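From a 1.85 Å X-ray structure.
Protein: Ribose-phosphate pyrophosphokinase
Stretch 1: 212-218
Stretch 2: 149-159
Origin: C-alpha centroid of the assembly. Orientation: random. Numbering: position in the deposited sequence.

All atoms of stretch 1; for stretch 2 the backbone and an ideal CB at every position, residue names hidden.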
ATOM      1  N   LYS A 212      45.663  32.748  14.404  1.00 32.06           N
ATOM      2  CA  LYS A 212      45.236  32.177  13.100  1.00 31.08           C
ATOM      3  C   LYS A 212      43.831  32.695  12.785  1.00 24.91           C
ATOM      4  O   LYS A 212      43.105  33.121  13.708  1.00 22.06           O
ATOM      5  CB  LYS A 212      45.315  30.645  13.090  1.00 34.80           C
ATOM      6  CG  LYS A 212      46.652  30.068  13.551  1.00 42.12           C
ATOM      7  CD  LYS A 212      47.504  29.502  12.444  1.00 47.99           C
ATOM      8  CE  LYS A 212      47.225  28.041  12.156  1.00 55.10           C
ATOM      9  NZ  LYS A 212      48.374  27.378  11.482  1.00 55.50           N
ATOM     10  N   THR A 213      43.494  32.686  11.505  1.00 24.83           N
ATOM     11  CA  THR A 213      42.120  32.927  11.014  1.00 24.51           C
ATOM     12  C   THR A 213      41.382  31.596  11.135  1.00 22.51           C
ATOM     13  O   THR A 213      41.705  30.684  10.394  1.00 23.04           O
ATOM     14  CB  THR A 213      42.121  33.457   9.577  1.00 26.38           C
ATOM     15  OG1 THR A 213      42.778  34.718   9.686  1.00 27.18           O
ATOM     16  CG2 THR A 213      40.731  33.641   9.007  1.00 25.89           C
ATOM     17  N   ALA A 214      40.523  31.473  12.135  1.00 24.37           N
ATOM     18  CA  ALA A 214      39.752  30.241  12.380  1.00 21.95           C
ATOM     19  C   ALA A 214      38.492  30.261  11.495  1.00 23.65           C
ATOM     20  O   ALA A 214      37.763  31.287  11.470  1.00 20.46           O
ATOM     21  CB  ALA A 214      39.410  30.151  13.830  1.00 22.42           C
ATOM     22  N   LEU A 215      38.226  29.136  10.833  1.00 22.42           N
ATOM     23  CA  LEU A 215      37.020  28.922  10.010  1.00 21.17           C
ATOM     24  C   LEU A 215      36.118  27.909  10.742  1.00 20.24           C
ATOM     25  O   LEU A 215      36.623  26.838  11.106  1.00 19.63           O
ATOM     26  CB  LEU A 215      37.452  28.394   8.644  1.00 22.73           C
ATOM     27  CG  LEU A 215      38.550  29.175   7.933  1.00 23.91           C
ATOM     28  CD1 LEU A 215      38.722  28.639   6.533  1.00 23.35           C
ATOM     29  CD2 LEU A 215      38.226  30.668   7.910  1.00 26.36           C
ATOM     30  N   ILE A 216      34.841  28.217  10.933  1.00 20.81           N
ATOM     31  CA  ILE A 216      33.872  27.201  11.460  1.00 20.96           C
ATOM     32  C   ILE A 216      32.761  26.976  10.441  1.00 21.10           C
ATOM     33  O   ILE A 216      32.347  27.930   9.720  1.00 17.76           O
ATOM     34  CB  ILE A 216      33.365  27.543  12.860  1.00 23.11           C
ATOM     35  CG1 ILE A 216      32.447  28.765  12.875  1.00 26.41           C
ATOM     36  CG2 ILE A 216      34.555  27.686  13.806  1.00 23.83           C
ATOM     37  CD1 ILE A 216      31.971  29.187  14.242  1.00 30.27           C
ATOM     38  N   VAL A 217      32.260  25.743  10.376  1.00 19.88           N
ATOM     39  CA  VAL A 217      31.219  25.415   9.364  1.00 19.65           C
ATOM     40  C   VAL A 217      30.186  24.558  10.075  1.00 20.61           C
ATOM     41  O   VAL A 217      30.583  23.709  10.929  1.00 18.98           O
ATOM     42  CB  VAL A 217      31.828  24.767   8.113  1.00 21.20           C
ATOM     43  CG1 VAL A 217      32.594  23.476   8.434  1.00 23.32           C
ATOM     44  CG2 VAL A 217      30.783  24.544   7.031  1.00 19.65           C
ATOM     45  N   ASP A 218      28.919  24.790   9.766  1.00 18.76           N
ATOM     46  CA  ASP A 218      27.837  23.940  10.306  1.00 18.60           C
ATOM     47  C   ASP A 218      26.836  23.614   9.200  1.00 19.16           C
ATOM     48  O   ASP A 218      26.881  24.252   8.132  1.00 16.70           O
ATOM     49  CB  ASP A 218      27.177  24.598  11.514  1.00 19.55           C
ATOM     50  CG  ASP A 218      26.643  23.582  12.526  1.00 21.50           C
ATOM     51  OD1 ASP A 218      26.943  22.370  12.367  1.00 20.47           O
ATOM     52  OD2 ASP A 218      25.952  24.004  13.472  1.00 22.53           O
ATOM     53  N   UNK A 149      30.411  25.015  -2.537  1.00 19.04           N
ATOM     54  CA  UNK A 149      30.035  26.452  -2.534  1.00 18.28           C
ATOM     55  C   UNK A 149      30.633  27.084  -1.271  1.00 19.12           C
ATOM     56  O   UNK A 149      31.104  28.266  -1.344  1.00 18.47           O
ATOM     57  CB  UNK A 149      28.517  26.639  -2.574  1.00 18.28           C
ATOM     58  N   UNK A 150      30.638  26.361  -0.150  1.00 16.57           N
ATOM     59  CA  UNK A 150      31.144  26.897   1.161  1.00 17.97           C
ATOM     60  C   UNK A 150      32.670  27.024   1.090  1.00 16.89           C
ATOM     61  O   UNK A 150      33.221  28.067   1.549  1.00 18.62           O
ATOM     62  CB  UNK A 150      30.745  25.990   2.327  1.00 17.97           C
ATOM     63  N   UNK A 151      33.348  26.019   0.556  1.00 16.49           N
ATOM     64  CA  UNK A 151      34.821  26.060   0.393  1.00 16.20           C
ATOM     65  C   UNK A 151      35.207  27.213  -0.576  1.00 16.97           C
ATOM     66  O   UNK A 151      36.152  27.972  -0.284  1.00 18.17           O
ATOM     67  CB  UNK A 151      35.341  24.721  -0.134  1.00 16.20           C
ATOM     68  N   UNK A 152      34.478  27.413  -1.663  1.00 19.42           N
ATOM     69  CA  UNK A 152      34.723  28.534  -2.614  1.00 20.60           C
ATOM     70  C   UNK A 152      34.639  29.873  -1.873  1.00 20.19           C
ATOM     71  O   UNK A 152      35.537  30.755  -2.049  1.00 19.21           O
ATOM     72  CB  UNK A 152      33.714  28.507  -3.764  1.00 20.60           C
ATOM     73  N   UNK A 153      33.594  30.053  -1.064  1.00 20.00           N
ATOM     74  CA  UNK A 153      33.371  31.280  -0.278  1.00 20.46           C
ATOM     75  C   UNK A 153      34.645  31.568   0.518  1.00 22.36           C
ATOM     76  O   UNK A 153      35.227  32.668   0.396  1.00 22.92           O
ATOM     77  CB  UNK A 153      32.164  31.140   0.651  1.00 20.46           C
ATOM     78  N   UNK A 154      35.079  30.611   1.335  1.00 21.64           N
ATOM     79  CA  UNK A 154      36.248  30.837   2.216  1.00 20.20           C
ATOM     80  C   UNK A 154      37.483  31.123   1.341  1.00 19.15           C
ATOM     81  O   UNK A 154      38.263  32.028   1.699  1.00 19.54           O
ATOM     82  CB  UNK A 154      36.496  29.629   3.121  1.00 20.20           C
ATOM     83  N   UNK A 155      37.728  30.346   0.295  1.00 18.12           N
ATOM     84  CA  UNK A 155      38.885  30.528  -0.611  1.00 19.89           C
ATOM     85  C   UNK A 155      38.874  31.971  -1.155  1.00 20.58           C
ATOM     86  O   UNK A 155      39.972  32.494  -1.375  1.00 20.51           O
ATOM     87  CB  UNK A 155      38.846  29.519  -1.760  1.00 19.89           C
ATOM     88  N   UNK A 156      37.700  32.603  -1.336  1.00 19.02           N
ATOM     89  CA  UNK A 156      37.647  33.980  -1.891  1.00 20.70           C
ATOM     90  C   UNK A 156      37.672  35.055  -0.809  1.00 22.36           C
ATOM     91  O   UNK A 156      37.724  36.233  -1.204  1.00 26.22           O
ATOM     92  CB  UNK A 156      36.386  34.156  -2.739  1.00 20.70           C
ATOM     93  N   UNK A 157      37.628  34.711   0.475  1.00 21.90           N
ATOM     94  CA  UNK A 157      37.376  35.698   1.555  1.00 26.40           C
ATOM     95  C   UNK A 157      38.518  35.785   2.560  1.00 26.04           C
ATOM     96  O   UNK A 157      38.603  36.840   3.233  1.00 27.07           O
ATOM     97  CB  UNK A 157      36.086  35.344   2.298  1.00 26.40           C
ATOM     98  N   UNK A 158      39.260  34.706   2.785  1.00 26.21           N
ATOM     99  CA  UNK A 158      40.158  34.620   3.962  1.00 30.20           C
ATOM    100  C   UNK A 158      41.578  34.344   3.481  1.00 30.65           C
ATOM    101  O   UNK A 158      41.788  33.821   2.378  1.00 30.67           O
ATOM    102  CB  UNK A 158      39.701  33.529   4.933  1.00 30.20           C
ATOM    103  N   UNK A 159      42.502  34.696   4.360  1.00 35.65           N
ATOM    104  CA  UNK A 159      43.950  34.455   4.245  1.00 35.21           C
ATOM    105  C   UNK A 159      44.226  32.968   4.473  1.00 33.24           C
ATOM    106  O   UNK A 159      44.441  32.547   5.647  1.00 32.55           O
ATOM    107  CB  UNK A 159      44.733  35.309   5.244  1.00 35.21           C
TER

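The two segments run nearly antiparallel, 160° between their directions, and the axes of the strand and the helix come within 11.0 Å of each other at closest approach. Thr213, Leu215 and Val217 point toward the helix and offer mostly methyl groups, so the rule to expect is apolar packing at the positions that look back at them.

Position 149 has helical angles and nothing of stretch 1 near its ideal CB; this contact leaves the choice wide. It is Val149.

At position 150 CA-to-CB points toward the strand, and the ideal CB lies 4.9 Å from Val217 CG2. That gap asks for a branched or extended aliphatic chain rather than a bare methyl. The deposited residue is Ile150, whose CG2 reaches to 3.9 Å from CG2 of Val217.

Positions 151, 152 and 153 have helical backbones and ideal CB atoms beyond 5.5 Å of the strand, so stretch 1 does not select among helix-compatible residues. They hold Ala151, Asn152 and Tyr153; the tyrosine hydroxyl is hydrogen-bonded elsewhere in the structure.

Position 154 looks toward the strand again, one helical turn after 150. Its ideal CB is 4.2 Å from Leu215 CD1, and beyond it lie the leucine methyls and the backbone carbonyl of Ile216. Leucine, methionine or an aromatic residue would suit, a flat ring being able to lie against the leucine. The residue is Phe154 (chi1 m). Leu215 CD1 sits over one face of the ring, 4.2 Å from its centroid, in a CH-pi contact, while CD2 of Leu215 comes within 3.7 Å of Phe154 CD1. The ring's edge meets the carbonyl: Phe154 CZ is 3.8 Å from Ile216 O, so face and edge serve different neighbours.

Position 155 points away and could take many residues; it is Ala155. Positions 156 and 157 are likewise beyond the strand's influence. The former is Thr156, whose OG1 donates a hydrogen bond to Tyr153 O at 2.8 Å, tying the side chain back to the helix backbone; the latter is Arg157.

By position 158 the backbone is extended (phi/psi -123/158), and CB turns toward the strand, its ideal position 4.2 Å from Thr213 CG2 and 4.4 Å from Leu215 CD2. A compact beta-branched aliphatic fits both the angles and the methyls. Val158 puts its CG1 4.0 Å from CD2 of Leu215, and its CB 4.1 Å from CG2 of Thr213.

Position 159 points sideways, its ideal CB 4.9 Å from Thr213 OG1, so polar or small residues are equally plausible. It is Asp159, which makes no hydrogen bond to the strand.

Stretch 2 (149-159) VIANYFATRVD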
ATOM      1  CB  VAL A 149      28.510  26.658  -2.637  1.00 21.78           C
ATOM      2  CG1 VAL A 149      28.118  28.085  -2.298  1.00 25.58           C
ATOM      3  CG2 VAL A 149      27.987  26.321  -4.037  1.00 25.69           C
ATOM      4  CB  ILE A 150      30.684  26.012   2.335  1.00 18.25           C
ATOM      5  CG1 ILE A 150      29.178  26.163   2.554  1.00 18.69           C
ATOM      6  CG2 ILE A 150      31.481  26.283   3.613  1.00 19.05           C
ATOM      7  CD1 ILE A 150      28.625  25.358   3.689  1.00 19.86           C
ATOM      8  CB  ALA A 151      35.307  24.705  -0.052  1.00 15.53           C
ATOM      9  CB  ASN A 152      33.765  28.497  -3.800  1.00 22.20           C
ATOM     10  CG  ASN A 152      34.088  29.572  -4.826  1.00 22.87           C
ATOM     11  OD1 ASN A 152      35.064  29.436  -5.545  1.00 23.74           O
ATOM     12  ND2 ASN A 152      33.285  30.625  -4.884  1.00 22.59           N
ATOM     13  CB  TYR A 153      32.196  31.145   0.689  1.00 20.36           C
ATOM     14  CG  TYR A 153      32.248  32.137   1.821  1.00 21.08           C
ATOM     15  CD1 TYR A 153      32.028  33.488   1.591  1.00 21.65           C
ATOM     16  CD2 TYR A 153      32.549  31.742   3.109  1.00 23.33           C
ATOM     17  CE1 TYR A 153      32.072  34.405   2.625  1.00 21.44           C
ATOM     18  CE2 TYR A 153      32.637  32.654   4.146  1.00 23.29           C
ATOM     19  CZ  TYR A 153      32.406  34.000   3.905  1.00 23.79           C
ATOM     20  OH  TYR A 153      32.449  34.885   4.958  1.00 24.90           O
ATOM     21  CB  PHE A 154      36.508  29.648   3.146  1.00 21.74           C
ATOM     22  CG  PHE A 154      35.596  29.532   4.334  1.00 22.67           C
ATOM     23  CD1 PHE A 154      35.573  30.491   5.338  1.00 23.37           C
ATOM     24  CD2 PHE A 154      34.747  28.434   4.457  1.00 25.09           C
ATOM     25  CE1 PHE A 154      34.744  30.349   6.442  1.00 25.66           C
ATOM     26  CE2 PHE A 154      33.913  28.305   5.557  1.00 22.49           C
ATOM     27  CZ  PHE A 154      33.923  29.251   6.551  1.00 23.19           C
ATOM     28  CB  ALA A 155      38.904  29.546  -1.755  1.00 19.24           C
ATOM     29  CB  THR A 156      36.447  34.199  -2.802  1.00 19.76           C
ATOM     30  OG1 THR A 156      35.271  34.186  -2.014  1.00 18.65           O
ATOM     31  CG2 THR A 156      36.411  33.185  -3.912  1.00 20.39           C
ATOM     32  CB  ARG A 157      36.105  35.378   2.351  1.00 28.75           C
ATOM     33  CG  ARG A 157      34.872  36.079   1.800  1.00 38.09           C
ATOM     34  CD  ARG A 157      34.547  37.489   2.311  1.00 38.50           C
ATOM     35  NE  ARG A 157      35.614  38.146   3.029  1.00 43.01           N
ATOM     36  CZ  ARG A 157      35.480  39.232   3.774  1.00 43.40           C
ATOM     37  NH1 ARG A 157      34.304  39.812   3.928  1.00 48.15           N
ATOM     38  NH2 ARG A 157      36.542  39.728   4.374  1.00 44.42           N
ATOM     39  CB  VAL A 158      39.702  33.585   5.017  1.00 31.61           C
ATOM     40  CG1 VAL A 158      38.274  33.816   5.504  1.00 30.65           C
ATOM     41  CG2 VAL A 158      39.890  32.162   4.526  1.00 31.03           C
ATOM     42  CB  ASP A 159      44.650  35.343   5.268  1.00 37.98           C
ATOM     43  CG  ASP A 159      46.149  35.244   5.185  1.00 43.96           C
ATOM     44  OD1 ASP A 159      46.654  34.726   4.113  1.00 39.61           O
ATOM     45  OD2 ASP A 159      46.788  35.685   6.197  1.00 45.99           O
TER
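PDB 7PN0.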